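Non-structural protein 5 (Modoc virus, PDB 2WA2) probably methylates the viral RNA cap at guanine N7 and ribose 2'-O through its S-adenosylmethionine-dependent methyltransferase domain. Local coordinates at residues A[94-99]-A[228-233]; A[207-212]-A[237-242]. The protein carries 4 engineered substitutions. One frame throughout, in Å; residues are numbered along the deposited sequence.

Contact 1: residues A[94-99]-A[228-233]. Engineered in segment 94-99: S95 (natural residue Gly). With SAM (S-adenosylmethionine), chain C.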
ATOM      1  N   GLY A  94     -11.728   5.107   4.242  1.00 19.16           N
ATOM      2  CA  GLY A  94     -11.059   6.327   4.680  1.00 18.51           C
ATOM      3  C   GLY A  94     -10.251   6.261   5.976  1.00 18.76           C
ATOM      4  O   GLY A  94      -9.962   7.308   6.559  1.00 18.82           O
ATOM      5  N   SER A  95      -9.854   5.065   6.405  1.00 18.50           N
ATOM      6  CA  SER A  95      -9.074   4.906   7.653  1.00 19.57           C
ATOM      7  C   SER A  95      -7.745   5.622   7.587  1.00 18.19           C
ATOM      8  O   SER A  95      -7.336   6.236   8.560  1.00 19.60           O
ATOM      9  CB  SER A  95      -8.844   3.426   8.009  1.00 19.07           C
ATOM     10  OG  SER A  95     -10.006   2.869   8.593  1.00 25.06           O
ATOM     11  N   TRP A  96      -7.061   5.553   6.443  1.00 17.99           N
ATOM     12  CA  TRP A  96      -5.781   6.272   6.306  1.00 16.93           C
ATOM     13  C   TRP A  96      -5.978   7.782   6.407  1.00 16.91           C
ATOM     14  O   TRP A  96      -5.135   8.486   6.935  1.00 17.39           O
ATOM     15  CB  TRP A  96      -5.097   5.928   4.968  1.00 15.48           C
ATOM     16  CG  TRP A  96      -4.316   4.590   4.979  1.00 15.38           C
ATOM     17  CD1 TRP A  96      -4.489   3.533   5.838  1.00 14.49           C
ATOM     18  CD2 TRP A  96      -3.247   4.218   4.098  1.00 14.46           C
ATOM     19  NE1 TRP A  96      -3.584   2.524   5.541  1.00 13.35           N
ATOM     20  CE2 TRP A  96      -2.819   2.916   4.477  1.00 15.32           C
ATOM     21  CE3 TRP A  96      -2.598   4.860   3.022  1.00 16.73           C
ATOM     22  CZ2 TRP A  96      -1.768   2.257   3.833  1.00 14.75           C
ATOM     23  CZ3 TRP A  96      -1.536   4.193   2.372  1.00 13.70           C
ATOM     24  CH2 TRP A  96      -1.145   2.906   2.781  1.00 14.52           C
ATOM     25  N   SER A  97      -7.085   8.279   5.865  1.00 17.09           N
ATOM     26  CA  SER A  97      -7.353   9.711   5.838  1.00 17.29           C
ATOM     27  C   SER A  97      -7.604  10.242   7.249  1.00 17.82           C
ATOM     28  O   SER A  97      -7.104  11.306   7.612  1.00 18.20           O
ATOM     29  CB  SER A  97      -8.548   9.987   4.926  1.00 17.55           C
ATOM     30  OG  SER A  97      -8.116   9.930   3.576  1.00 19.80           O
ATOM     31  N   TYR A  98      -8.353   9.479   8.035  1.00 18.06           N
ATOM     32  CA  TYR A  98      -8.645   9.813   9.431  1.00 20.02           C
ATOM     33  C   TYR A  98      -7.392   9.671  10.270  1.00 20.14           C
ATOM     34  O   TYR A  98      -7.168  10.453  11.195  1.00 21.07           O
ATOM     35  CB  TYR A  98      -9.775   8.949   9.978  1.00 20.50           C
ATOM     36  CG  TYR A  98     -11.141   9.422   9.534  1.00 23.61           C
ATOM     37  CD1 TYR A  98     -11.665  10.635   9.999  1.00 25.39           C
ATOM     38  CD2 TYR A  98     -11.903   8.673   8.647  1.00 24.17           C
ATOM     39  CE1 TYR A  98     -12.910  11.093   9.569  1.00 27.39           C
ATOM     40  CE2 TYR A  98     -13.165   9.114   8.235  1.00 24.52           C
ATOM     41  CZ  TYR A  98     -13.649  10.321   8.688  1.00 24.83           C
ATOM     42  OH  TYR A  98     -14.880  10.756   8.260  1.00 25.64           O
ATOM     43  N   TYR A  99      -6.560   8.684   9.944  1.00 19.75           N
ATOM     44  CA  TYR A  99      -5.280   8.597  10.610  1.00 19.66           C
ATOM     45  C   TYR A  99      -4.434   9.830  10.312  1.00 20.41           C
ATOM     46  O   TYR A  99      -3.977  10.511  11.239  1.00 21.04           O
ATOM     47  CB  TYR A  99      -4.520   7.301  10.287  1.00 19.74           C
ATOM     48  CG  TYR A  99      -3.233   7.262  11.061  1.00 18.61           C
ATOM     49  CD1 TYR A  99      -3.220   6.913  12.414  1.00 19.40           C
ATOM     50  CD2 TYR A  99      -2.039   7.658  10.473  1.00 19.43           C
ATOM     51  CE1 TYR A  99      -2.020   6.922  13.151  1.00 19.90           C
ATOM     52  CE2 TYR A  99      -0.833   7.663  11.195  1.00 19.24           C
ATOM     53  CZ  TYR A  99      -0.840   7.308  12.531  1.00 18.77           C
ATOM     54  OH  TYR A  99       0.363   7.325  13.212  1.00 19.46           O
ATOM     55  N   GLU A 228       1.593  -8.221   0.030  1.00 10.34           N
ATOM     56  CA  GLU A 228       1.642  -6.727  -0.052  1.00 10.41           C
ATOM     57  C   GLU A 228       2.845  -6.164   0.692  1.00  9.98           C
ATOM     58  O   GLU A 228       3.185  -6.591   1.798  1.00 10.23           O
ATOM     59  CB  GLU A 228       0.362  -6.045   0.477  1.00 10.05           C
ATOM     60  CG  GLU A 228       0.211  -6.206   1.997  1.00 11.48           C
ATOM     61  CD  GLU A 228      -1.173  -5.857   2.514  1.00 12.75           C
ATOM     62  OE1 GLU A 228      -2.075  -5.647   1.683  1.00 15.48           O
ATOM     63  OE2 GLU A 228      -1.353  -5.811   3.756  1.00 17.78           O
ATOM     64  N   MET A 229       3.511  -5.231   0.040  1.00  9.60           N
ATOM     65  CA  MET A 229       4.565  -4.447   0.694  1.00  9.44           C
ATOM     66  C   MET A 229       4.330  -2.959   0.388  1.00 10.69           C
ATOM     67  O   MET A 229       3.476  -2.604  -0.444  1.00 10.30           O
ATOM     68  CB  MET A 229       5.938  -4.945   0.235  1.00  8.69           C
ATOM     69  CG  MET A 229       6.203  -6.379   0.714  1.00  9.56           C
ATOM     70  SD  MET A 229       7.715  -7.092   0.037  1.00 11.24           S
ATOM     71  CE  MET A 229       8.990  -6.099   0.883  1.00  9.48           C
ATOM     72  N   TYR A 230       5.042  -2.078   1.089  1.00 10.80           N
ATOM     73  CA  TYR A 230       4.751  -0.653   1.004  1.00 11.36           C
ATOM     74  C   TYR A 230       5.957   0.126   0.533  1.00 11.76           C
ATOM     75  O   TYR A 230       7.027   0.026   1.125  1.00 12.34           O
ATOM     76  CB  TYR A 230       4.185  -0.102   2.302  1.00 12.84           C
ATOM     77  CG  TYR A 230       2.751  -0.559   2.466  1.00 12.16           C
ATOM     78  CD1 TYR A 230       1.699   0.226   1.979  1.00 12.36           C
ATOM     79  CD2 TYR A 230       2.456  -1.788   3.053  1.00 12.65           C
ATOM     80  CE1 TYR A 230       0.370  -0.197   2.101  1.00 11.82           C
ATOM     81  CE2 TYR A 230       1.116  -2.233   3.165  1.00 14.64           C
ATOM     82  CZ  TYR A 230       0.093  -1.420   2.678  1.00 14.89           C
ATOM     83  OH  TYR A 230      -1.223  -1.848   2.746  1.00 16.70           O
ATOM     84  N   PHE A 231       5.793   0.860  -0.558  1.00 11.44           N
ATOM     85  CA  PHE A 231       6.890   1.651  -1.097  1.00 10.82           C
ATOM     86  C   PHE A 231       6.812   2.983  -0.366  1.00 12.05           C
ATOM     87  O   PHE A 231       5.814   3.718  -0.499  1.00  9.58           O
ATOM     88  CB  PHE A 231       6.756   1.817  -2.625  1.00 11.97           C
ATOM     89  CG  PHE A 231       7.815   2.692  -3.252  1.00 12.23           C
ATOM     90  CD1 PHE A 231       9.167   2.329  -3.211  1.00 10.00           C
ATOM     91  CD2 PHE A 231       7.458   3.872  -3.927  1.00 11.68           C
ATOM     92  CE1 PHE A 231      10.157   3.137  -3.803  1.00 13.18           C
ATOM     93  CE2 PHE A 231       8.447   4.694  -4.534  1.00 15.01           C
ATOM     94  CZ  PHE A 231       9.795   4.337  -4.456  1.00 14.38           C
ATOM     95  N   VAL A 232       7.871   3.285   0.401  1.00 11.40           N
ATOM     96  CA  VAL A 232       7.834   4.376   1.372  1.00 12.20           C
ATOM     97  C   VAL A 232       9.048   5.328   1.213  1.00 13.30           C
ATOM     98  O   VAL A 232      10.136   4.913   0.780  1.00 11.87           O
ATOM     99  CB  VAL A 232       7.724   3.843   2.847  1.00 12.47           C
ATOM    100  CG1 VAL A 232       6.416   3.024   3.122  1.00 11.88           C
ATOM    101  CG2 VAL A 232       8.953   2.993   3.223  1.00 13.34           C
ATOM    102  N   SER A 233       8.845   6.602   1.532  1.00 12.92           N
ATOM    103  CA  SER A 233       9.884   7.604   1.384  1.00 15.09           C
ATOM    104  C   SER A 233      10.890   7.592   2.542  1.00 16.06           C
ATOM    105  O   SER A 233      12.026   7.989   2.335  1.00 17.57           O
ATOM    106  CB  SER A 233       9.268   9.010   1.252  1.00 13.83           C
ATOM    107  OG  SER A 233       8.299   9.209   2.247  1.00 13.55           O
TER
HETATM  108  N   SAM C1248      -6.436   2.669   3.061  1.00 23.39           N
HETATM  109  CA  SAM C1248      -7.839   2.136   3.065  1.00 24.29           C
HETATM  110  C   SAM C1248      -8.461   2.284   4.457  1.00 24.97           C
HETATM  111  O   SAM C1248      -7.727   2.538   5.420  1.00 25.38           O
HETATM  112  OXT SAM C1248      -9.679   2.143   4.674  1.00 24.87           O
HETATM  113  CB  SAM C1248      -7.850   0.666   2.648  1.00 23.99           C
HETATM  114  CG  SAM C1248      -7.531   0.444   1.175  1.00 24.34           C
HETATM  115  SD  SAM C1248      -9.062   0.636   0.246  1.00 25.31           S
HETATM  116  CE  SAM C1248      -9.683  -1.072   0.377  1.00 27.50           C
HETATM  117  C5' SAM C1248      -8.503   0.560  -1.468  1.00 20.87           C
HETATM  118  C4' SAM C1248      -9.569   1.284  -2.290  1.00 16.88           C
HETATM  119  O4' SAM C1248      -9.075   1.732  -3.526  1.00 16.45           O
HETATM  120  C3' SAM C1248     -10.745   0.368  -2.620  1.00 16.66           C
HETATM  121  O3' SAM C1248     -11.831   0.785  -1.828  1.00 16.66           O
HETATM  122  C2' SAM C1248     -11.042   0.598  -4.091  1.00 17.71           C
HETATM  123  O2' SAM C1248     -12.410   0.868  -4.268  1.00 16.23           O
HETATM  124  C1' SAM C1248     -10.184   1.829  -4.397  1.00 14.08           C
HETATM  125  N9  SAM C1248      -9.755   1.896  -5.790  1.00 14.87           N
HETATM  126  C8  SAM C1248      -9.286   0.857  -6.559  1.00 13.87           C
HETATM  127  N7  SAM C1248      -8.980   1.324  -7.774  1.00 13.27           N
HETATM  128  C5  SAM C1248      -9.267   2.655  -7.777  1.00 13.91           C
HETATM  129  C6  SAM C1248      -9.152   3.636  -8.764  1.00 12.88           C
HETATM  130  N6  SAM C1248      -8.721   3.357  -9.980  1.00 14.54           N
HETATM  131  N1  SAM C1248      -9.500   4.935  -8.446  1.00 13.45           N
HETATM  132  C2  SAM C1248      -9.970   5.259  -7.202  1.00 12.12           C
HETATM  133  N3  SAM C1248     -10.094   4.305  -6.211  1.00 13.47           N
HETATM  134  C4  SAM C1248      -9.746   3.020  -6.531  1.00 13.37           C

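Contact 2: residues A[207-212]-A[237-242]. Engineered in segment 207-212: A210 (natural residue Arg).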
ATOM      1  N   LYS A 207      13.267   1.585 -10.515  1.00 13.02           N
ATOM      2  CA  LYS A 207      13.261   2.866 -11.264  1.00 13.46           C
ATOM      3  C   LYS A 207      12.697   3.984 -10.397  1.00 12.34           C
ATOM      4  O   LYS A 207      13.239   5.073 -10.368  1.00 11.56           O
ATOM      5  CB  LYS A 207      12.490   2.767 -12.580  1.00 12.35           C
ATOM      6  CG  LYS A 207      12.164   4.129 -13.242  1.00 13.77           C
ATOM      7  CD  LYS A 207      11.410   3.929 -14.593  1.00 15.28           C
ATOM      8  CE  LYS A 207      11.279   5.248 -15.363  1.00 18.76           C
ATOM      9  NZ  LYS A 207      10.716   5.010 -16.771  1.00 19.74           N
ATOM     10  N   MET A 208      11.601   3.721  -9.687  1.00 12.73           N
ATOM     11  CA  MET A 208      11.041   4.719  -8.754  1.00 13.72           C
ATOM     12  C   MET A 208      12.025   5.067  -7.654  1.00 12.97           C
ATOM     13  O   MET A 208      12.180   6.222  -7.294  1.00 12.62           O
ATOM     14  CB  MET A 208       9.741   4.198  -8.122  1.00 13.52           C
ATOM     15  CG  MET A 208       8.649   4.219  -9.182  1.00 16.51           C
ATOM     16  SD  MET A 208       7.130   3.443  -8.630  1.00 17.63           S
ATOM     17  CE  MET A 208       6.308   4.778  -7.770  1.00 15.90           C
ATOM     18  N   GLN A 209      12.708   4.053  -7.136  1.00 13.55           N
ATOM     19  CA  GLN A 209      13.688   4.281  -6.086  1.00 12.12           C
ATOM     20  C   GLN A 209      14.875   5.135  -6.620  1.00 13.21           C
ATOM     21  O   GLN A 209      15.399   5.986  -5.881  1.00 13.31           O
ATOM     22  CB  GLN A 209      14.194   2.937  -5.537  1.00 12.08           C
ATOM     23  CG  GLN A 209      15.210   3.110  -4.400  1.00 12.21           C
ATOM     24  CD  GLN A 209      15.796   1.781  -3.972  1.00 12.75           C
ATOM     25  OE1 GLN A 209      16.303   1.022  -4.794  1.00 13.94           O
ATOM     26  NE2 GLN A 209      15.679   1.481  -2.696  1.00 11.92           N
ATOM     27  N   ALA A 210      15.307   4.858  -7.863  1.00 13.20           N
ATOM     28  CA  ALA A 210      16.356   5.633  -8.575  1.00 14.59           C
ATOM     29  C   ALA A 210      15.948   7.091  -8.749  1.00 15.06           C
ATOM     30  O   ALA A 210      16.774   8.002  -8.626  1.00 15.77           O
ATOM     31  CB  ALA A 210      16.657   5.041  -9.937  1.00 14.30           C
ATOM     32  N   ARG A 211      14.665   7.311  -9.028  1.00 15.27           N
ATOM     33  CA  ARG A 211      14.165   8.664  -9.294  1.00 15.14           C
ATOM     34  C   ARG A 211      13.816   9.445  -8.034  1.00 15.75           C
ATOM     35  O   ARG A 211      14.039  10.669  -7.955  1.00 16.24           O
ATOM     36  CB  ARG A 211      12.924   8.575 -10.217  1.00 15.15           C
ATOM     37  CG  ARG A 211      13.184   7.996 -11.625  1.00 13.63           C
ATOM     38  CD  ARG A 211      11.848   7.846 -12.408  1.00 16.35           C
ATOM     39  NE  ARG A 211      11.270   9.171 -12.618  1.00 19.48           N
ATOM     40  CZ  ARG A 211      10.039   9.386 -13.077  1.00 21.64           C
ATOM     41  NH1 ARG A 211       9.231   8.361 -13.340  1.00 18.33           N
ATOM     42  NH2 ARG A 211       9.623  10.639 -13.257  1.00 21.15           N
ATOM     43  N   PHE A 212      13.229   8.751  -7.056  1.00 15.27           N
ATOM     44  CA  PHE A 212      12.571   9.377  -5.919  1.00 15.39           C
ATOM     45  C   PHE A 212      13.097   8.949  -4.548  1.00 15.36           C
ATOM     46  O   PHE A 212      12.606   9.429  -3.522  1.00 16.63           O
ATOM     47  CB  PHE A 212      11.066   9.035  -5.997  1.00 16.34           C
ATOM     48  CG  PHE A 212      10.429   9.330  -7.355  1.00 15.40           C
ATOM     49  CD1 PHE A 212      10.498  10.607  -7.926  1.00 19.84           C
ATOM     50  CD2 PHE A 212       9.755   8.337  -8.049  1.00 18.13           C
ATOM     51  CE1 PHE A 212       9.904  10.884  -9.169  1.00 19.35           C
ATOM     52  CE2 PHE A 212       9.161   8.616  -9.298  1.00 19.91           C
ATOM     53  CZ  PHE A 212       9.252   9.898  -9.839  1.00 20.12           C
ATOM     54  N   ASN A 237      16.084   1.140   1.445  1.00 17.99           N
ATOM     55  CA  ASN A 237      16.575  -0.227   1.590  1.00 16.63           C
ATOM     56  C   ASN A 237      16.743  -0.962   0.284  1.00 15.31           C
ATOM     57  O   ASN A 237      16.595  -0.390  -0.809  1.00 14.29           O
ATOM     58  CB  ASN A 237      15.748  -1.034   2.617  1.00 16.62           C
ATOM     59  CG  ASN A 237      14.311  -1.281   2.157  1.00 17.16           C
ATOM     60  OD1 ASN A 237      13.943  -0.895   1.050  1.00 15.55           O
ATOM     61  ND2 ASN A 237      13.505  -1.941   3.003  1.00 17.73           N
ATOM     62  N   ASN A 238      17.158  -2.211   0.414  1.00 15.04           N
ATOM     63  CA  ASN A 238      17.403  -3.110  -0.684  1.00 15.51           C
ATOM     64  C   ASN A 238      16.070  -3.778  -1.052  1.00 14.99           C
ATOM     65  O   ASN A 238      15.644  -4.749  -0.412  1.00 14.49           O
ATOM     66  CB  ASN A 238      18.448  -4.137  -0.215  1.00 16.54           C
ATOM     67  CG  ASN A 238      18.651  -5.259  -1.185  1.00 20.42           C
ATOM     68  OD1 ASN A 238      18.136  -5.251  -2.305  1.00 25.59           O
ATOM     69  ND2 ASN A 238      19.427  -6.249  -0.759  1.00 25.22           N
ATOM     70  N   ILE A 239      15.407  -3.199  -2.043  1.00 14.24           N
ATOM     71  CA  ILE A 239      14.052  -3.637  -2.443  1.00 14.80           C
ATOM     72  C   ILE A 239      13.967  -5.147  -2.765  1.00 15.56           C
ATOM     73  O   ILE A 239      13.191  -5.878  -2.120  1.00 14.53           O
ATOM     74  CB  ILE A 239      13.523  -2.747  -3.589  1.00 14.17           C
ATOM     75  CG1 ILE A 239      13.261  -1.311  -3.081  1.00 13.99           C
ATOM     76  CG2 ILE A 239      12.222  -3.339  -4.213  1.00 15.83           C
ATOM     77  CD1 ILE A 239      12.924  -0.314  -4.222  1.00 13.84           C
ATOM     78  N   MET A 240      14.781  -5.606  -3.722  1.00 17.24           N
ATOM     79  CA  MET A 240      14.734  -7.002  -4.228  1.00 20.94           C
ATOM     80  C   MET A 240      15.000  -7.995  -3.096  1.00 19.42           C
ATOM     81  O   MET A 240      14.286  -9.000  -2.966  1.00 19.58           O
ATOM     82  CB  MET A 240      15.740  -7.206  -5.392  1.00 20.31           C
ATOM     83  CG  MET A 240      15.451  -6.363  -6.642  1.00 23.62           C
ATOM     84  SD  MET A 240      16.777  -6.345  -7.891  1.00 31.62           S
ATOM     85  CE  MET A 240      16.388  -7.911  -8.718  1.00 29.10           C
ATOM     86  N   GLY A 241      16.001  -7.686  -2.265  1.00 18.48           N
ATOM     87  CA  GLY A 241      16.348  -8.486  -1.095  1.00 18.10           C
ATOM     88  C   GLY A 241      15.243  -8.585  -0.058  1.00 17.28           C
ATOM     89  O   GLY A 241      15.001  -9.652   0.495  1.00 16.82           O
ATOM     90  N   ASN A 242      14.556  -7.470   0.188  1.00 16.31           N
ATOM     91  CA  ASN A 242      13.445  -7.447   1.106  1.00 16.15           C
ATOM     92  C   ASN A 242      12.297  -8.274   0.574  1.00 14.40           C
ATOM     93  O   ASN A 242      11.661  -9.001   1.329  1.00 13.89           O
ATOM     94  CB  ASN A 242      12.972  -6.027   1.368  1.00 17.42           C
ATOM     95  CG  ASN A 242      13.337  -5.560   2.729  1.00 24.27           C
ATOM     96  OD1 ASN A 242      14.226  -4.709   2.880  1.00 29.68           O
ATOM     97  ND2 ASN A 242      12.692  -6.135   3.750  1.00 28.58           N
TER

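Contact 1: residues A[94-99]-A[228-233]
W96 reaches Y230 from the start of helix 95-101, beside the S-adenosylmethionine pocket of the Rossmann-like methyltransferase fold. In segment 94-99, G94 closes the glycine-containing turn after strand 86-89 and is the N-cap of the helix; at its phi of 100° a CB would be pressed against the carbonyl O of the preceding residue, a position suited to glycine. S95, an engineered residue replacing glycine, offers its backbone N to the cofactor carboxylate in a weak bond to SAM OXT (3.4 Å), and its CB is pressed tightly to SAM O (3.0 Å). W96 N gives a second weak bond, to SAM O (3.3 Å), so two consecutive amides at the helix N-terminus face the carboxylate, whose negative charge the positive end of the helix dipole may offset. The W96 side chain, with CG anti to the carbonyl carbon (chi1 -81°), carries the indole beneath the amino group: SAM N stands 3.4 Å above one face, offset toward its rim. On the sheet side, Y230 projects from strand 229-232, its OH hydrogen-bonded to D155 OD1; D155 OD2 in turn bonds the cofactor. One carboxylate thus links tyrosine and ligand. The two aromatic planes are inclined at 45°, with ring centroids 5.9 Å apart. The six-membered edge of the indole leads the approach, W96 CH2 standing 3.5 Å from Y230 CE1.

Contact 2: residues A[207-212]-A[237-242]
The start of the C-terminal helix 239-254 docks here against the last turns of helix 199-212, near edge strand 215-217 of the methyltransferase sheet. Q209 spans the gap. Its CG is anti to the backbone N (chi1 -179°) and the chain runs extended beyond it, carrying the amide to the turn before the second helix. There NE2 donates to N237 O over 2.8 Å, in both the carbonyl plane and the amide plane of Q209, with an N-H...O angle of 145°. The same NE2 also bonds to G214 O, so one amide nitrogen joins two backbone carbonyls and its rotation is restricted. I239 comes from the opposite direction and lays its CD1 methyl along the glutamine: CD1 is 3.6 Å from Q209 CD and 3.7 Å from Q209 CB. The I239 side chain also packs on L205, M206 and L216. N237 turns its own side chain back to the sheet edge, where OD1 accepts from L216 N. Next to it, N238 OD1 accepts weakly from G241 N (3.2 Å), the N-cap bond of helix 239-254. The glutamine amide thus ties helix 199-212 to the backbone just ahead of an Asn N-cap, in the helical layer flanking the sheet of a Rossmann-like methyltransferase fold.

Overall arrangement
Contact 1 lies in the core, its centre about 6 Å from the centre of the chain, whereas contact 2 is partly buried at about 15 Å; their own centres are about 18 Å apart. The first joins a helix to a strand by aromatic packing beside a bound cofactor; the second joins two helices through a side-chain-to-backbone hydrogen bond and aliphatic packing. Strand 229-232 connects them. Y230 serves contact 1, while its neighbour F231 puts CZ 3.7 Å from M208 CB on helix 199-212, and M229 CE packs 4.0 Å from N242 O. Alternating residues of one strand therefore serve the cofactor side and the helical layer, and the chain continues from that strand into helix 239-254.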